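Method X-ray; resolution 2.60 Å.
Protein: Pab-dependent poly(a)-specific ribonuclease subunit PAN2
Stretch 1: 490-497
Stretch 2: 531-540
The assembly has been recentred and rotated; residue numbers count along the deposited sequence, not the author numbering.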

# COMPACT_ATOMS: atom_id res chain seq x y z
N ALA A 490 -3.07 -17.73 25.98
CA ALA A 490 -3.17 -16.62 25.03
C ALA A 490 -2.49 -15.36 25.55
O ALA A 490 -2.59 -15.05 26.74
CB ALA A 490 -4.63 -16.34 24.71
N PHE A 491 -1.81 -14.65 24.67
CA PHE A 491 -1.21 -13.37 25.02
C PHE A 491 -1.85 -12.25 24.20
O PHE A 491 -1.61 -11.07 24.44
CB PHE A 491 0.31 -13.39 24.82
CG PHE A 491 0.74 -13.65 23.40
CD1 PHE A 491 0.88 -14.94 22.92
CD2 PHE A 491 1.03 -12.59 22.55
CE1 PHE A 491 1.28 -15.18 21.62
CE2 PHE A 491 1.44 -12.82 21.25
CZ PHE A 491 1.56 -14.11 20.79
N ILE A 492 -2.67 -12.64 23.23
CA ILE A 492 -3.48 -11.70 22.46
C ILE A 492 -4.89 -12.23 22.30
O ILE A 492 -5.09 -13.33 21.79
CB ILE A 492 -2.89 -11.42 21.07
CG1 ILE A 492 -1.54 -10.70 21.17
CG2 ILE A 492 -3.85 -10.58 20.24
CD1 ILE A 492 -0.90 -10.41 19.83
N ASP A 493 -5.87 -11.45 22.74
CA ASP A 493 -7.28 -11.79 22.53
C ASP A 493 -8.07 -10.51 22.32
O ASP A 493 -8.90 -10.13 23.15
CB ASP A 493 -7.83 -12.58 23.72
CG ASP A 493 -9.21 -13.15 23.44
OD1 ASP A 493 -9.52 -13.41 22.26
OD2 ASP A 493 -9.98 -13.34 24.40
N ASP A 494 -7.81 -9.85 21.19
CA ASP A 494 -8.41 -8.55 20.91
C ASP A 494 -9.75 -8.67 20.18
O ASP A 494 -9.88 -9.40 19.21
CB ASP A 494 -7.45 -7.70 20.08
CG ASP A 494 -6.16 -7.41 20.80
OD1 ASP A 494 -6.16 -7.41 22.05
OD2 ASP A 494 -5.14 -7.16 20.12
N TYR A 495 -10.73 -7.93 20.68
CA TYR A 495 -11.99 -7.74 19.96
C TYR A 495 -11.91 -6.42 19.21
O TYR A 495 -11.31 -5.46 19.70
CB TYR A 495 -13.18 -7.77 20.92
CG TYR A 495 -13.54 -9.15 21.42
CD1 TYR A 495 -12.68 -9.86 22.25
CD2 TYR A 495 -14.75 -9.74 21.07
CE1 TYR A 495 -13.01 -11.12 22.71
CE2 TYR A 495 -15.08 -11.00 21.52
CZ TYR A 495 -14.21 -11.68 22.34
OH TYR A 495 -14.54 -12.94 22.80
N ILE A 496 -12.51 -6.36 18.03
CA ILE A 496 -12.33 -5.21 17.15
C ILE A 496 -13.51 -4.23 17.20
O ILE A 496 -14.64 -4.61 16.91
CB ILE A 496 -12.12 -5.65 15.70
CG1 ILE A 496 -11.02 -6.71 15.62
CG2 ILE A 496 -11.79 -4.45 14.82
CD1 ILE A 496 -9.71 -6.27 16.23
N HIS A 497 -13.22 -2.99 17.55
CA HIS A 497 -14.21 -1.92 17.46
C HIS A 497 -14.39 -1.55 16.00
O HIS A 497 -13.68 -0.70 15.47
CB HIS A 497 -13.78 -0.70 18.28
CG HIS A 497 -14.79 0.40 18.29
ND1 HIS A 497 -16.06 0.26 17.77
CD2 HIS A 497 -14.73 1.67 18.77
CE1 HIS A 497 -16.73 1.39 17.91
NE2 HIS A 497 -15.94 2.26 18.52
N THR A 531 -4.87 -1.18 15.55
CA THR A 531 -4.16 -1.51 16.78
C THR A 531 -3.90 -3.01 16.86
O THR A 531 -2.79 -3.44 17.17
CB THR A 531 -4.94 -1.06 18.03
OG1 THR A 531 -5.16 0.35 17.97
CG2 THR A 531 -4.17 -1.40 19.29
N ALA A 532 -4.93 -3.80 16.57
CA ALA A 532 -4.80 -5.25 16.60
C ALA A 532 -3.95 -5.75 15.43
O ALA A 532 -3.16 -6.68 15.58
CB ALA A 532 -6.17 -5.90 16.56
N TYR A 533 -4.12 -5.11 14.28
CA TYR A 533 -3.34 -5.46 13.09
C TYR A 533 -1.86 -5.21 13.31
O TYR A 533 -1.01 -5.97 12.85
CB TYR A 533 -3.83 -4.67 11.87
CG TYR A 533 -3.17 -5.06 10.57
CD1 TYR A 533 -1.96 -4.48 10.18
CD2 TYR A 533 -3.74 -6.00 9.73
CE1 TYR A 533 -1.35 -4.84 9.00
CE2 TYR A 533 -3.14 -6.36 8.54
CZ TYR A 533 -1.94 -5.77 8.18
OH TYR A 533 -1.33 -6.13 6.99
N LYS A 534 -1.56 -4.13 14.03
CA LYS A 534 -0.18 -3.74 14.30
C LYS A 534 0.57 -4.84 15.04
O LYS A 534 1.74 -5.09 14.76
CB LYS A 534 -0.15 -2.44 15.11
CG LYS A 534 1.24 -1.83 15.26
CD LYS A 534 1.18 -0.56 16.10
CE LYS A 534 2.55 0.08 16.23
NZ LYS A 534 3.06 0.57 14.92
N LYS A 535 -0.11 -5.49 15.97
CA LYS A 535 0.48 -6.59 16.72
C LYS A 535 0.86 -7.74 15.80
O LYS A 535 1.98 -8.24 15.85
CB LYS A 535 -0.50 -7.09 17.80
CG LYS A 535 -0.92 -6.03 18.80
CD LYS A 535 -1.91 -6.59 19.80
CE LYS A 535 -2.37 -5.52 20.78
NZ LYS A 535 -3.37 -6.05 21.75
N LEU A 536 -0.08 -8.15 14.96
CA LEU A 536 0.14 -9.25 14.03
C LEU A 536 1.23 -8.91 13.01
O LEU A 536 2.04 -9.76 12.65
CB LEU A 536 -1.16 -9.61 13.31
CG LEU A 536 -2.34 -9.96 14.21
CD1 LEU A 536 -3.55 -10.37 13.38
CD2 LEU A 536 -1.96 -11.07 15.18
N TRP A 537 1.23 -7.66 12.56
CA TRP A 537 2.22 -7.20 11.58
C TRP A 537 3.63 -7.23 12.16
O TRP A 537 4.58 -7.60 11.47
CB TRP A 537 1.88 -5.79 11.09
CG TRP A 537 2.81 -5.29 10.03
CD1 TRP A 537 2.79 -5.62 8.70
CD2 TRP A 537 3.90 -4.37 10.19
NE1 TRP A 537 3.80 -4.97 8.04
CE2 TRP A 537 4.49 -4.19 8.93
CE3 TRP A 537 4.43 -3.68 11.29
CZ2 TRP A 537 5.59 -3.36 8.73
CZ3 TRP A 537 5.51 -2.85 11.09
CH2 TRP A 537 6.08 -2.70 9.82
N VAL A 538 3.75 -6.85 13.42
CA VAL A 538 5.04 -6.88 14.11
C VAL A 538 5.52 -8.32 14.26
O VAL A 538 6.69 -8.63 14.00
CB VAL A 538 4.95 -6.22 15.51
CG1 VAL A 538 6.16 -6.58 16.36
CG2 VAL A 538 4.83 -4.71 15.37
N LEU A 539 4.61 -9.21 14.66
CA LEU A 539 4.93 -10.62 14.86
C LEU A 539 5.43 -11.28 13.57
O LEU A 539 6.28 -12.17 13.61
CB LEU A 539 3.71 -11.37 15.40
CG LEU A 539 3.30 -11.03 16.83
CD1 LEU A 539 1.98 -11.69 17.19
CD2 LEU A 539 4.39 -11.43 17.81
N VAL A 540 4.89 -10.85 12.43
CA VAL A 540 5.33 -11.37 11.14
C VAL A 540 6.76 -10.94 10.85
O VAL A 540 7.60 -11.76 10.46
CB VAL A 540 4.41 -10.90 10.00
CG1 VAL A 540 5.00 -11.27 8.65
CG2 VAL A 540 3.02 -11.49 10.15

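A strand that runs up to Ile496 lies across a helix that spans all of 531-540 and runs on beyond it at both ends. Their N-to-C directions make an angle of 143°, so they run roughly antiparallel but well off true alignment. The axes approach to 9.5 Å. The backbones are closer at Asp494, whose CA is 6.5 Å from the CA of Ala532, than at Ile492, whose CA is 8.6 Å from the CA of Lys535. No backbone hydrogen bond joins the two stretches. Side chains make the contact, which buries 297 Å² in total.

On the helix, the contact uses Ala532, Lys535 and Leu539. Spacings of three and four residues bring these side chains onto one face, and each CA-to-CB bond points toward the strand.

Ala490 is out of reach of the helix. Phe491 sits where the chain turns a corner. Its CA-to-CB bond points sideways, but with chi1 in p the ring comes nearer. Leu539 CD1 meets the ring at its edge, 4.2 Å from Phe491 CE2. This is an apolar contact.

The CA-to-CB bond of Ile492 points toward the helix, and the side chain is in the m,t rotamer. Its CD1 reaches Lys535 CB at 3.9 Å and Leu539 CD1 at 4.1 Å. The first contact involves the aliphatic base of the lysine, which is apolar although the chain ends in a charge.

The CA-to-CB bond of Asp493 points away, in keeping with strand alternation between Ile492 and Asp494. Its carboxylate oxygens are hydrogen-bonded elsewhere in the structure.

The CA-to-CB bond of Asp494 points toward the helix again, and its side chain supplies the polar link. Lys535 NZ donates a hydrogen bond to Asp494 OD2 at 2.6 Å, and the pair forms a salt bridge. The lysine leaves the helix with chi1 in m and chi2 to chi4 all in t. This nearly straight chain carries the ammonium group across to the carboxylate. Both residues are buried, and the pairing gives each charge an opposite partner where little solvent is available. Asp494 OD2 also lies 3.9 Å from Ala532 CB, where the small alanine side chain accompanies the closest CA approach in the register.

The CA-to-CB bond of Tyr495 points away, and the residue makes no contact with the helix. The CA-to-CB bond of Ile496 points sideways, but its m,m rotamer brings the end of the side chain nearer. Ile496 CD1 packs on Ala532 CB at 3.6 Å, a close apolar contact. His497 lies beyond the strand and out of reach. The salt bridge thus has apolar contacts before and after it along the strand.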